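Local coordinates for methyltransferase-like protein (Saccharopolyspora spinosa, PDB 4PNE), which catalyses a [4+2] cycloaddition in spinosyn biosynthesis, using a methyltransferase-like fold that here holds S-adenosyl-L-homocysteine, at residues A[48-53]-A[252-257]; A[78-83]-A[292-297]; A[93-98]-A[154-159]; A[133-138]-A[144-149]. All coordinates share one frame; numbering follows the deposited sequence.

Contact 1: A[48-53]-A[252-257]; sequences PLLNSV and PQFAEE
Val53 is the central residue here, giving up 69 Å² of surface to the other helix, followed by Phe254 with 42 Å² and Glu257 with 37 Å². One methyl does the work for Val53: Val53 CG1 lies 3.9 Å from CE1 of Phe254 and equally 3.9 Å from CB of Glu257, so it sits between two residues one short turn apart on helix 250-260. The Phe254 side chain runs at about a right angle to that of Val53. A chi1 of -178° swings the Phe254 ring away from its backbone N toward helix 36-54, where Phe254 CZ meets Leu50 CD2 at 4.1 Å. Both aliphatic groups approach the ring obliquely.

The axes of segments 48-53 and 252-257 run at 98° to each other and come within 11.4 Å, a spacing wide enough to be filled by side chains. Helix 36-54 thus packs against helix 250-260 among the helices around the methyltransferase-like sheet, with helices 265-269 and 271-281 alongside, and Leu50 also lies about 4 Å from the side chain of Ile60, which binds S-adenosyl-L-homocysteine. Trp276 of helix 271-281 touches both Leu50 and Phe254, while Trp73 meets the Phe254 ring edge-to-face.

At the more exposed border the chain of Glu257 bends at chi2 (-62°). A water donates to OE1 of Glu257 at 2.9 Å and to the backbone O of Val53 at 2.7 Å, bridging the helices with a polar link.

Contact 2: A[78-83]-A[292-297]; sequences DRLTDL and YAILTA
Leu80 makes most of this contact by dividing its two methyls between two residues of the strand. Leu80 CD2 faces Tyr292, 3.4 Å from its OH and 3.8 Å from its CE2, which places the methyl obliquely against the phenol end of the ring. Leu80 CD1 packs on CD1 of Ile294 at 3.7 Å, the two side chains lying alongside with their ends pointing contrary ways. Leu83, one turn further along the helix, adds a looser touch of its CD1 on the same Ile294 CD1 at 4.5 Å.

A chi1 of -177° carries Leu80 CG out toward the strand, and chi2 of 64° then splays the two methyls. The Tyr292 ring is fixed from its far end, since its buried OH is hydrogen-bonded to Gln168 and to Thr196, and the His62 ring meets it, the planes about 20° apart. Leu80 also touches His61, a residue that binds S-adenosyl-L-homocysteine.

The axes of the helix and strand segments run nearly parallel, 22° apart at a separation of 11.2 Å. Helix 73-88 thus covers one side of strand 290-298, which is antiparallel to its sheet neighbours 191-200 and 236-242, while helix 223-233 receives Ala293 and Leu295.

Contact 3: A[93-98]-A[154-159]; sequences GVRLLD and LPYPDN
Leu97 forms the tight half of this contact, using one methyl for each partner. Leu97 CD1 lies 3.8 Å from CE2 of Tyr156, approaching the ring obliquely, and Leu97 CD2 meets CD1 of Leu154 tip to tip at 3.9 Å. Extension of Leu97 away from its own backbone N (chi1 -179°) sends both methyls across to the loop, although the CA atoms of Leu97 and Tyr156 are 10.1 Å apart. Val186 of helix 176-186 closes on all three of these side chains. The Tyr156 ring is further supported by Phe161, which meets it edge-to-face, and by Pro155, whose CG lies over the centre of one Tyr156 face, 3.7 Å above the ring plane.

The looser side belongs to Arg95. Its extended chain brings Arg95 NH1 to 4.3 Å from CE1 of Tyr156, again obliquely, a contact too long and tilted to count as a stack; 31 Å² of this partly exposed residue is covered here.

The segments join strand 95-99, in the middle of the parallel part of the sheet, to the loop that precedes strand 161-167. Leu154 is about 7 Å, side chain to ligand, from the bound S-adenosyl-L-homocysteine, and the contact is structural packing near the ligand site of a Rossmann-like, methyltransferase-type fold.

Contact 4: A[133-138]-A[144-149]; sequences DCARER and VDFSCV
Phe146 is turned by chi1 of -59°, which leaves CG beside its backbone N and anti to the carbonyl carbon, and by chi2 of -79°; together these bring the CE2 edge of the ring up to the helix. There Phe146 CE2 meets CB of Ala135 at 4.2 Å, and the methyl lies near the ring plane, so the approach is edge-on. Ala135 reaches the strand with nothing but that methyl, its CB, which is also 4.4 Å from the backbone O of Val144. Its short side chain lets the backbones come close, with the CA atoms of Ala135 and Val144 separated by 6.9 Å. Of the two strand residues, Phe146 has slightly more surface covered (19 Å²) than Val144 (14 Å²), and both direct their CB toward the helix.

This is the helix-to-second-strand packing of a beta-alpha-beta unit: strand 117-122 leads into helix 125-138, and strand 144-148 then returns parallel to the first at the border of the sheet. Leu108 of helix 105-113 touches Ala135, and Ala111 of the same helix touches Val144. Further along, Val149 contacts S-adenosyl-L-homocysteine.

The outward side of the helix carries a salt bridge between Arg136 and Asp133. Arg136 NH1 donates to OD1 of Asp133 at 2.7 Å, with OD1 near the guanidinium plane but the donor 64° out of the carboxylate plane.

Contacts 2, 3 and 4 all reach the same seven-stranded sheet: 144-148 at one border carries contact 4, 95-99 near the middle carries contact 3, and 290-298, next to the other border, carries contact 2. Contact 1 instead joins two helices, its centre about 32 Å from that of contact 3, on opposite sides of the chain's centre. Contacts 3 and 4, centres about 16 Å apart, touch directly: Pro155 CD lies 3.5 Å from Val149 CG1. Along the chain contact 4 is nested within contact 3, and both lie within the loops closed by contacts 1 and 2, which cross. The chain's N-terminal helices are thereby tied to its C-terminal elements around the Rossmann-like core and its ligand.

Contact 1: A[48-53]-A[252-257]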
loop_
_atom_site.group_PDB
_atom_site.type_symbol
_atom_site.label_atom_id
_atom_site.label_comp_id
_atom_site.label_asym_id
_atom_site.label_seq_id
_atom_site.Cartn_x
_atom_site.Cartn_y
_atom_site.Cartn_z
ATOM N N PRO A 48 4.660 -1.110 16.049
ATOM C CA PRO A 48 5.226 -2.167 16.895
ATOM C C PRO A 48 4.309 -3.410 16.974
ATOM O O PRO A 48 4.804 -4.524 17.039
ATOM C CB PRO A 48 5.357 -1.495 18.267
ATOM C CG PRO A 48 5.307 -0.052 18.008
ATOM C CD PRO A 48 4.458 0.139 16.793
ATOM N N LEU A 49 2.997 -3.209 16.941
ATOM C CA LEU A 49 2.049 -4.320 16.978
ATOM C C LEU A 49 2.142 -5.117 15.685
ATOM O O LEU A 49 2.232 -6.344 15.727
ATOM C CB LEU A 49 0.603 -3.816 17.194
ATOM C CG LEU A 49 -0.486 -4.893 17.181
ATOM C CD1 LEU A 49 -0.178 -6.102 18.053
ATOM C CD2 LEU A 49 -1.839 -4.294 17.571
ATOM N N LEU A 50 2.154 -4.433 14.547
ATOM C CA LEU A 50 2.271 -5.136 13.262
ATOM C C LEU A 50 3.549 -5.917 13.174
ATOM O O LEU A 50 3.562 -7.057 12.709
ATOM C CB LEU A 50 2.206 -4.181 12.069
ATOM C CG LEU A 50 0.949 -3.350 11.906
ATOM C CD1 LEU A 50 1.024 -2.518 10.640
ATOM C CD2 LEU A 50 -0.259 -4.251 11.843
ATOM N N ASN A 51 4.645 -5.305 13.608
ATOM C CA ASN A 51 5.918 -6.009 13.605
ATOM C C ASN A 51 5.891 -7.244 14.493
ATOM O O ASN A 51 6.392 -8.292 14.118
ATOM C CB ASN A 51 7.020 -5.057 14.033
ATOM C CG ASN A 51 7.308 -3.988 12.981
ATOM O OD1 ASN A 51 6.696 -3.956 11.903
ATOM N ND2 ASN A 51 8.261 -3.118 13.291
ATOM N N SER A 52 5.279 -7.118 15.659
ATOM C CA SER A 52 5.148 -8.242 16.563
ATOM C C SER A 52 4.349 -9.368 15.935
ATOM O O SER A 52 4.743 -10.529 16.005
ATOM C CB SER A 52 4.503 -7.807 17.869
ATOM O OG SER A 52 4.432 -8.896 18.760
ATOM N N VAL A 53 3.199 -9.032 15.360
ATOM C CA VAL A 53 2.370 -10.048 14.703
ATOM C C VAL A 53 3.130 -10.750 13.554
ATOM O O VAL A 53 3.079 -11.972 13.397
ATOM C CB VAL A 53 1.057 -9.412 14.205
ATOM C CG1 VAL A 53 0.234 -10.391 13.419
ATOM C CG2 VAL A 53 0.229 -8.874 15.357
ATOM N N PRO A 252 -9.067 -13.424 7.106
ATOM C CA PRO A 252 -9.215 -14.475 8.123
ATOM C C PRO A 252 -7.866 -14.884 8.693
ATOM O O PRO A 252 -7.747 -15.076 9.919
ATOM C CB PRO A 252 -9.866 -15.640 7.352
ATOM C CG PRO A 252 -10.402 -15.043 6.126
ATOM C CD PRO A 252 -9.635 -13.814 5.807
ATOM N N GLN A 253 -6.844 -14.992 7.847
ATOM C CA GLN A 253 -5.564 -15.505 8.307
ATOM C C GLN A 253 -4.860 -14.458 9.151
ATOM O O GLN A 253 -4.316 -14.786 10.223
ATOM C CB GLN A 253 -4.668 -15.956 7.150
ATOM C CG GLN A 253 -5.217 -17.192 6.441
ATOM C CD GLN A 253 -4.212 -17.938 5.566
ATOM O OE1 GLN A 253 -3.003 -17.717 5.627
ATOM N NE2 GLN A 253 -4.732 -18.844 4.738
ATOM N N PHE A 254 -4.891 -13.201 8.733
ATOM C CA PHE A 254 -4.245 -12.166 9.533
ATOM C C PHE A 254 -4.944 -12.002 10.884
ATOM O O PHE A 254 -4.266 -11.842 11.897
ATOM C CB PHE A 254 -4.213 -10.833 8.784
ATOM C CG PHE A 254 -3.522 -9.746 9.547
ATOM C CD1 PHE A 254 -2.156 -9.698 9.576
ATOM C CD2 PHE A 254 -4.248 -8.803 10.256
ATOM C CE1 PHE A 254 -1.491 -8.731 10.318
ATOM C CE2 PHE A 254 -3.596 -7.823 10.999
ATOM C CZ PHE A 254 -2.234 -7.786 11.019
ATOM N N ALA A 255 -6.272 -12.098 10.920
ATOM C CA ALA A 255 -7.028 -11.975 12.164
ATOM C C ALA A 255 -6.628 -13.061 13.143
ATOM O O ALA A 255 -6.474 -12.803 14.334
ATOM C CB ALA A 255 -8.528 -12.032 11.906
ATOM N N GLU A 256 -6.480 -14.282 12.646
ATOM C CA GLU A 256 -6.039 -15.358 13.508
ATOM C C GLU A 256 -4.640 -15.061 14.080
ATOM O O GLU A 256 -4.400 -15.231 15.284
ATOM C CB GLU A 256 -6.063 -16.680 12.754
ATOM C CG GLU A 256 -5.367 -17.778 13.507
ATOM C CD GLU A 256 -5.694 -19.152 12.990
ATOM O OE1 GLU A 256 -6.424 -19.270 11.977
ATOM O OE2 GLU A 256 -5.191 -20.115 13.593
ATOM N N GLU A 257 -3.726 -14.571 13.238
ATOM C CA GLU A 257 -2.382 -14.199 13.711
ATOM C C GLU A 257 -2.407 -13.111 14.778
ATOM O O GLU A 257 -1.645 -13.147 15.758
ATOM C CB GLU A 257 -1.517 -13.721 12.533
ATOM C CG GLU A 257 -1.307 -14.760 11.483
ATOM C CD GLU A 257 -0.573 -15.968 12.018
ATOM O OE1 GLU A 257 0.567 -15.787 12.514
ATOM O OE2 GLU A 257 -1.149 -17.081 11.966
HETATM O O HOH W 1 1.962 -13.499 11.483
#

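Contact 2: A[78-83]-A[292-297]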
loop_
_atom_site.group_PDB
_atom_site.type_symbol
_atom_site.label_atom_id
_atom_site.label_comp_id
_atom_site.label_asym_id
_atom_site.label_seq_id
_atom_site.Cartn_x
_atom_site.Cartn_y
_atom_site.Cartn_z
ATOM N N ASP A 78 4.353 -11.303 -0.221
ATOM C CA ASP A 78 5.544 -11.189 -1.072
ATOM C C ASP A 78 5.171 -11.491 -2.539
ATOM O O ASP A 78 5.740 -10.924 -3.469
ATOM C CB ASP A 78 6.659 -12.126 -0.600
ATOM C CG ASP A 78 7.398 -11.617 0.635
ATOM O OD1 ASP A 78 7.300 -10.410 0.963
ATOM O OD2 ASP A 78 8.083 -12.450 1.276
ATOM N N ARG A 79 4.210 -12.390 -2.754
ATOM C CA ARG A 79 3.760 -12.705 -4.103
ATOM C C ARG A 79 3.117 -11.478 -4.723
ATOM O O ARG A 79 3.335 -11.174 -5.907
ATOM C CB ARG A 79 2.778 -13.874 -4.063
ATOM C CG ARG A 79 2.174 -14.243 -5.387
ATOM C CD ARG A 79 3.221 -14.677 -6.362
ATOM N NE ARG A 79 2.585 -15.154 -7.590
ATOM C CZ ARG A 79 3.017 -14.914 -8.824
ATOM N NH1 ARG A 79 4.120 -14.197 -9.039
ATOM N NH2 ARG A 79 2.338 -15.408 -9.855
ATOM N N LEU A 80 2.309 -10.778 -3.954
ATOM C CA LEU A 80 1.675 -9.578 -4.458
ATOM C C LEU A 80 2.742 -8.562 -4.831
ATOM O O LEU A 80 2.709 -7.967 -5.912
ATOM C CB LEU A 80 0.700 -9.007 -3.451
ATOM C CG LEU A 80 -0.034 -7.777 -4.003
ATOM C CD1 LEU A 80 -0.930 -8.113 -5.219
ATOM C CD2 LEU A 80 -0.880 -7.158 -2.959
ATOM N N THR A 81 3.710 -8.374 -3.963
ATOM C CA THR A 81 4.811 -7.463 -4.265
ATOM C C THR A 81 5.464 -7.799 -5.604
ATOM O O THR A 81 5.720 -6.901 -6.432
ATOM C CB THR A 81 5.859 -7.491 -3.133
ATOM O OG1 THR A 81 5.282 -6.920 -1.953
ATOM C CG2 THR A 81 7.124 -6.668 -3.484
ATOM N N ASP A 82 5.744 -9.088 -5.809
ATOM C CA ASP A 82 6.401 -9.557 -7.037
ATOM C C ASP A 82 5.554 -9.294 -8.277
ATOM O O ASP A 82 6.068 -8.895 -9.341
ATOM C CB ASP A 82 6.713 -11.048 -6.942
ATOM C CG ASP A 82 7.760 -11.375 -5.874
ATOM O OD1 ASP A 82 8.438 -10.444 -5.394
ATOM O OD2 ASP A 82 7.903 -12.578 -5.526
ATOM N N LEU A 83 4.253 -9.475 -8.152
ATOM C CA LEU A 83 3.341 -9.177 -9.257
ATOM C C LEU A 83 3.364 -7.694 -9.609
ATOM O O LEU A 83 3.389 -7.334 -10.776
ATOM C CB LEU A 83 1.906 -9.563 -8.904
ATOM C CG LEU A 83 1.674 -11.050 -8.780
ATOM C CD1 LEU A 83 0.310 -11.307 -8.157
ATOM C CD2 LEU A 83 1.740 -11.674 -10.194
ATOM N N TYR A 292 -10.393 -6.938 -4.169
ATOM C CA TYR A 292 -9.033 -6.418 -4.336
ATOM C C TYR A 292 -8.728 -6.144 -5.803
ATOM O O TYR A 292 -9.124 -6.905 -6.684
ATOM C CB TYR A 292 -8.027 -7.408 -3.759
ATOM C CG TYR A 292 -6.740 -6.763 -3.325
ATOM C CD1 TYR A 292 -6.633 -6.183 -2.076
ATOM C CD2 TYR A 292 -5.636 -6.691 -4.175
ATOM C CE1 TYR A 292 -5.473 -5.576 -1.665
ATOM C CE2 TYR A 292 -4.470 -6.081 -3.777
ATOM C CZ TYR A 292 -4.383 -5.523 -2.522
ATOM O OH TYR A 292 -3.220 -4.907 -2.113
ATOM N N ALA A 293 -7.988 -5.059 -6.063
ATOM C CA ALA A 293 -7.660 -4.621 -7.433
ATOM C C ALA A 293 -6.173 -4.394 -7.608
ATOM O O ALA A 293 -5.517 -3.867 -6.703
ATOM C CB ALA A 293 -8.435 -3.329 -7.771
ATOM N N ILE A 294 -5.628 -4.860 -8.732
ATOM C CA ILE A 294 -4.323 -4.461 -9.199
ATOM C C ILE A 294 -4.512 -3.640 -10.466
ATOM O O ILE A 294 -5.129 -4.118 -11.428
ATOM C CB ILE A 294 -3.394 -5.670 -9.492
ATOM C CG1 ILE A 294 -3.303 -6.592 -8.270
ATOM C CG2 ILE A 294 -2.015 -5.185 -9.917
ATOM C CD1 ILE A 294 -2.547 -7.905 -8.586
ATOM N N LEU A 295 -4.094 -2.378 -10.437
ATOM C CA LEU A 295 -4.206 -1.457 -11.571
ATOM C C LEU A 295 -2.823 -1.033 -12.073
ATOM O O LEU A 295 -1.932 -0.717 -11.280
ATOM C CB LEU A 295 -5.003 -0.215 -11.162
ATOM C CG LEU A 295 -6.273 -0.444 -10.312
ATOM C CD1 LEU A 295 -6.913 0.877 -9.882
ATOM C CD2 LEU A 295 -7.278 -1.337 -11.048
ATOM N N THR A 296 -2.640 -0.998 -13.390
ATOM C CA THR A 296 -1.440 -0.453 -14.019
ATOM C C THR A 296 -1.890 0.691 -14.906
ATOM O O THR A 296 -2.839 0.577 -15.690
ATOM C CB THR A 296 -0.678 -1.518 -14.822
ATOM O OG1 THR A 296 -0.516 -2.690 -14.010
ATOM C CG2 THR A 296 0.690 -1.002 -15.269
ATOM N N ALA A 297 -1.227 1.823 -14.748
ATOM C CA ALA A 297 -1.558 3.025 -15.463
ATOM C C ALA A 297 -0.281 3.686 -15.879
ATOM O O ALA A 297 0.786 3.348 -15.352
ATOM C CB ALA A 297 -2.366 3.945 -14.609
#

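Contact 3: A[93-98]-A[154-159]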
loop_
_atom_site.group_PDB
_atom_site.type_symbol
_atom_site.label_atom_id
_atom_site.label_comp_id
_atom_site.label_asym_id
_atom_site.label_seq_id
_atom_site.Cartn_x
_atom_site.Cartn_y
_atom_site.Cartn_z
ATOM N N GLY A 93 18.177 0.302 -13.739
ATOM C CA GLY A 93 18.632 1.673 -13.885
ATOM C C GLY A 93 17.548 2.721 -13.918
ATOM O O GLY A 93 17.775 3.842 -14.360
ATOM N N VAL A 94 16.367 2.345 -13.436
ATOM C CA VAL A 94 15.237 3.271 -13.352
ATOM C C VAL A 94 15.107 3.801 -11.931
ATOM O O VAL A 94 15.710 3.253 -10.992
ATOM C CB VAL A 94 13.927 2.594 -13.757
ATOM C CG1 VAL A 94 13.957 2.148 -15.220
ATOM C CG2 VAL A 94 13.635 1.397 -12.878
ATOM N N ARG A 95 14.351 4.889 -11.797
ATOM C CA ARG A 95 14.051 5.509 -10.522
ATOM C C ARG A 95 12.569 5.300 -10.275
ATOM O O ARG A 95 11.761 5.588 -11.150
ATOM C CB ARG A 95 14.407 7.007 -10.505
ATOM C CG ARG A 95 14.525 7.557 -9.097
ATOM C CD ARG A 95 14.799 9.044 -9.061
ATOM N NE ARG A 95 14.653 9.530 -7.699
ATOM C CZ ARG A 95 14.539 10.817 -7.372
ATOM N NH1 ARG A 95 14.387 11.161 -6.100
ATOM N NH2 ARG A 95 14.568 11.751 -8.318
ATOM N N LEU A 96 12.225 4.788 -9.098
ATOM C CA LEU A 96 10.869 4.422 -8.732
ATOM C C LEU A 96 10.437 5.138 -7.443
ATOM O O LEU A 96 11.206 5.144 -6.471
ATOM C CB LEU A 96 10.783 2.901 -8.556
ATOM C CG LEU A 96 9.383 2.334 -8.390
ATOM C CD1 LEU A 96 9.260 1.012 -9.120
ATOM C CD2 LEU A 96 9.107 2.175 -6.934
ATOM N N LEU A 97 9.255 5.759 -7.434
ATOM C CA LEU A 97 8.691 6.356 -6.224
ATOM C C LEU A 97 7.698 5.386 -5.581
ATOM O O LEU A 97 6.693 5.043 -6.197
ATOM C CB LEU A 97 7.993 7.678 -6.554
ATOM C CG LEU A 97 7.350 8.473 -5.423
ATOM C CD1 LEU A 97 8.396 8.979 -4.485
ATOM C CD2 LEU A 97 6.484 9.584 -5.991
ATOM N N ASP A 98 7.988 4.955 -4.364
ATOM C CA ASP A 98 7.129 4.078 -3.575
ATOM C C ASP A 98 6.255 4.965 -2.657
ATOM O O ASP A 98 6.690 5.454 -1.620
ATOM C CB ASP A 98 8.043 3.061 -2.816
ATOM C CG ASP A 98 7.271 2.031 -2.008
ATOM O OD1 ASP A 98 6.043 1.969 -2.125
ATOM O OD2 ASP A 98 7.934 1.291 -1.240
ATOM N N LEU A 154 4.392 16.605 -3.314
ATOM C CA LEU A 154 5.682 15.980 -3.508
ATOM C C LEU A 154 6.749 17.027 -3.765
ATOM O O LEU A 154 6.518 17.942 -4.555
ATOM C CB LEU A 154 5.616 15.009 -4.683
ATOM C CG LEU A 154 4.685 13.813 -4.505
ATOM C CD1 LEU A 154 4.682 13.015 -5.821
ATOM C CD2 LEU A 154 5.107 12.941 -3.357
ATOM N N PRO A 155 7.930 16.865 -3.137
ATOM C CA PRO A 155 8.995 17.871 -3.311
ATOM C C PRO A 155 9.744 17.740 -4.641
ATOM O O PRO A 155 10.576 18.586 -4.971
ATOM C CB PRO A 155 9.925 17.578 -2.140
ATOM C CG PRO A 155 9.771 16.114 -1.907
ATOM C CD PRO A 155 8.300 15.852 -2.129
ATOM N N TYR A 156 9.415 16.722 -5.422
ATOM C CA TYR A 156 10.219 16.352 -6.566
ATOM C C TYR A 156 9.855 17.174 -7.789
ATOM O O TYR A 156 8.713 17.623 -7.921
ATOM C CB TYR A 156 10.036 14.859 -6.854
ATOM C CG TYR A 156 10.155 14.051 -5.599
ATOM C CD1 TYR A 156 11.360 13.963 -4.947
ATOM C CD2 TYR A 156 9.053 13.401 -5.060
ATOM C CE1 TYR A 156 11.478 13.248 -3.764
ATOM C CE2 TYR A 156 9.150 12.687 -3.898
ATOM C CZ TYR A 156 10.367 12.610 -3.251
ATOM O OH TYR A 156 10.476 11.900 -2.088
ATOM N N PRO A 157 10.818 17.376 -8.690
ATOM C CA PRO A 157 10.519 18.077 -9.938
ATOM C C PRO A 157 9.604 17.265 -10.837
ATOM O O PRO A 157 9.506 16.028 -10.687
ATOM C CB PRO A 157 11.901 18.267 -10.578
ATOM C CG PRO A 157 12.809 17.315 -9.908
ATOM C CD PRO A 157 12.216 16.915 -8.609
ATOM N N ASP A 158 8.918 17.947 -11.752
ATOM C CA ASP A 158 8.185 17.255 -12.801
ATOM C C ASP A 158 9.077 16.248 -13.499
ATOM O O ASP A 158 10.265 16.508 -13.679
ATOM C CB ASP A 158 7.674 18.196 -13.880
ATOM C CG ASP A 158 6.713 19.249 -13.370
ATOM O OD1 ASP A 158 6.509 19.398 -12.146
ATOM O OD2 ASP A 158 6.180 19.960 -14.250
ATOM N N ASN A 159 8.508 15.121 -13.930
ATOM C CA ASN A 159 9.213 14.192 -14.819
ATOM C C ASN A 159 10.523 13.680 -14.208
ATOM O O ASN A 159 11.565 13.687 -14.855
ATOM C CB ASN A 159 9.497 14.872 -16.178
ATOM C CG ASN A 159 8.256 15.516 -16.782
ATOM O OD1 ASN A 159 7.250 14.860 -17.006
ATOM N ND2 ASN A 159 8.336 16.819 -17.056
#

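Contact 4: A[133-138]-A[144-149]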
loop_
_atom_site.group_PDB
_atom_site.type_symbol
_atom_site.label_atom_id
_atom_site.label_comp_id
_atom_site.label_asym_id
_atom_site.label_seq_id
_atom_site.Cartn_x
_atom_site.Cartn_y
_atom_site.Cartn_z
ATOM N N ASP A 133 16.792 1.779 8.752
ATOM C CA ASP A 133 17.620 0.813 9.469
ATOM C C ASP A 133 17.679 -0.527 8.769
ATOM O O ASP A 133 18.706 -1.160 8.737
ATOM C CB ASP A 133 17.074 0.565 10.876
ATOM C CG ASP A 133 17.546 1.571 11.892
ATOM O OD1 ASP A 133 18.275 2.524 11.539
ATOM O OD2 ASP A 133 17.152 1.400 13.073
ATOM N N CYS A 134 16.534 -0.980 8.269
ATOM C CA CYS A 134 16.455 -2.237 7.523
ATOM C C CYS A 134 17.322 -2.169 6.262
ATOM O O CYS A 134 17.998 -3.132 5.915
ATOM C CB CYS A 134 15.025 -2.528 7.140
ATOM S SG CYS A 134 14.028 -3.151 8.464
ATOM N N ALA A 135 17.286 -1.035 5.585
ATOM C CA ALA A 135 18.138 -0.835 4.407
ATOM C C ALA A 135 19.613 -1.012 4.744
ATOM O O ALA A 135 20.372 -1.641 3.993
ATOM C CB ALA A 135 17.914 0.525 3.823
ATOM N N ARG A 136 20.011 -0.436 5.879
ATOM C CA ARG A 136 21.381 -0.545 6.346
ATOM C C ARG A 136 21.719 -2.000 6.671
ATOM O O ARG A 136 22.733 -2.560 6.232
ATOM C CB ARG A 136 21.585 0.319 7.599
ATOM C CG ARG A 136 23.004 0.239 8.158
ATOM C CD ARG A 136 23.091 0.737 9.584
ATOM N NE ARG A 136 22.275 -0.149 10.403
ATOM C CZ ARG A 136 21.113 0.165 10.967
ATOM N NH1 ARG A 136 20.608 1.398 10.892
ATOM N NH2 ARG A 136 20.467 -0.770 11.651
ATOM N N GLU A 137 20.851 -2.632 7.446
ATOM C CA GLU A 137 21.095 -4.000 7.887
ATOM C C GLU A 137 21.221 -4.949 6.709
ATOM O O GLU A 137 22.049 -5.883 6.722
ATOM C CB GLU A 137 19.966 -4.461 8.808
ATOM C CG GLU A 137 20.223 -5.779 9.495
ATOM C CD GLU A 137 20.994 -5.617 10.791
ATOM O OE1 GLU A 137 20.525 -6.161 11.820
ATOM O OE2 GLU A 137 22.063 -4.958 10.784
ATOM N N ARG A 138 20.417 -4.715 5.681
ATOM C CA ARG A 138 20.421 -5.580 4.501
ATOM C C ARG A 138 21.455 -5.220 3.422
ATOM O O ARG A 138 21.592 -5.937 2.427
ATOM C CB ARG A 138 19.030 -5.583 3.903
ATOM C CG ARG A 138 18.019 -6.132 4.891
ATOM C CD ARG A 138 16.633 -6.242 4.361
ATOM N NE ARG A 138 16.572 -6.795 3.009
ATOM C CZ ARG A 138 15.471 -7.304 2.465
ATOM N NH1 ARG A 138 14.350 -7.337 3.176
ATOM N NH2 ARG A 138 15.488 -7.776 1.214
ATOM N N VAL A 144 17.958 2.016 -2.090
ATOM C CA VAL A 144 16.687 2.452 -1.541
ATOM C C VAL A 144 16.917 3.489 -0.470
ATOM O O VAL A 144 17.774 3.291 0.404
ATOM C CB VAL A 144 15.900 1.251 -0.947
ATOM C CG1 VAL A 144 14.475 1.644 -0.644
ATOM C CG2 VAL A 144 15.936 0.067 -1.902
ATOM N N ASP A 145 16.167 4.580 -0.518
ATOM C CA ASP A 145 16.139 5.519 0.597
ATOM C C ASP A 145 14.702 5.937 0.919
ATOM O O ASP A 145 13.771 5.853 0.102
ATOM C CB ASP A 145 16.993 6.744 0.319
ATOM C CG ASP A 145 16.353 7.667 -0.638
ATOM O OD1 ASP A 145 15.956 7.191 -1.719
ATOM O OD2 ASP A 145 16.243 8.867 -0.313
ATOM N N PHE A 146 14.527 6.367 2.155
ATOM C CA PHE A 146 13.231 6.618 2.724
ATOM C C PHE A 146 13.154 7.986 3.327
ATOM O O PHE A 146 14.111 8.432 3.965
ATOM C CB PHE A 146 12.939 5.572 3.787
ATOM C CG PHE A 146 12.963 4.186 3.266
ATOM C CD1 PHE A 146 11.881 3.674 2.576
ATOM C CD2 PHE A 146 14.080 3.379 3.422
ATOM C CE1 PHE A 146 11.903 2.404 2.078
ATOM C CE2 PHE A 146 14.089 2.103 2.918
ATOM C CZ PHE A 146 12.994 1.615 2.249
ATOM N N SER A 147 12.004 8.631 3.146
ATOM C CA SER A 147 11.746 9.940 3.690
ATOM C C SER A 147 10.316 10.159 4.121
ATOM O O SER A 147 9.383 9.482 3.643
ATOM C CB SER A 147 12.134 11.025 2.683
ATOM O OG SER A 147 11.460 10.848 1.471
ATOM N N CYS A 148 10.145 11.120 5.016
ATOM C CA CYS A 148 8.839 11.512 5.503
ATOM C C CYS A 148 8.294 12.614 4.621
ATOM O O CYS A 148 8.637 13.781 4.798
ATOM C CB CYS A 148 8.912 11.995 6.948
ATOM S SG CYS A 148 7.297 12.151 7.737
ATOM N N VAL A 149 7.417 12.214 3.707
ATOM C CA VAL A 149 6.917 13.050 2.635
ATOM C C VAL A 149 5.434 12.754 2.455
ATOM O O VAL A 149 5.024 11.591 2.446
ATOM C CB VAL A 149 7.680 12.786 1.311
ATOM C CG1 VAL A 149 7.014 13.469 0.118
ATOM C CG2 VAL A 149 9.117 13.217 1.424
#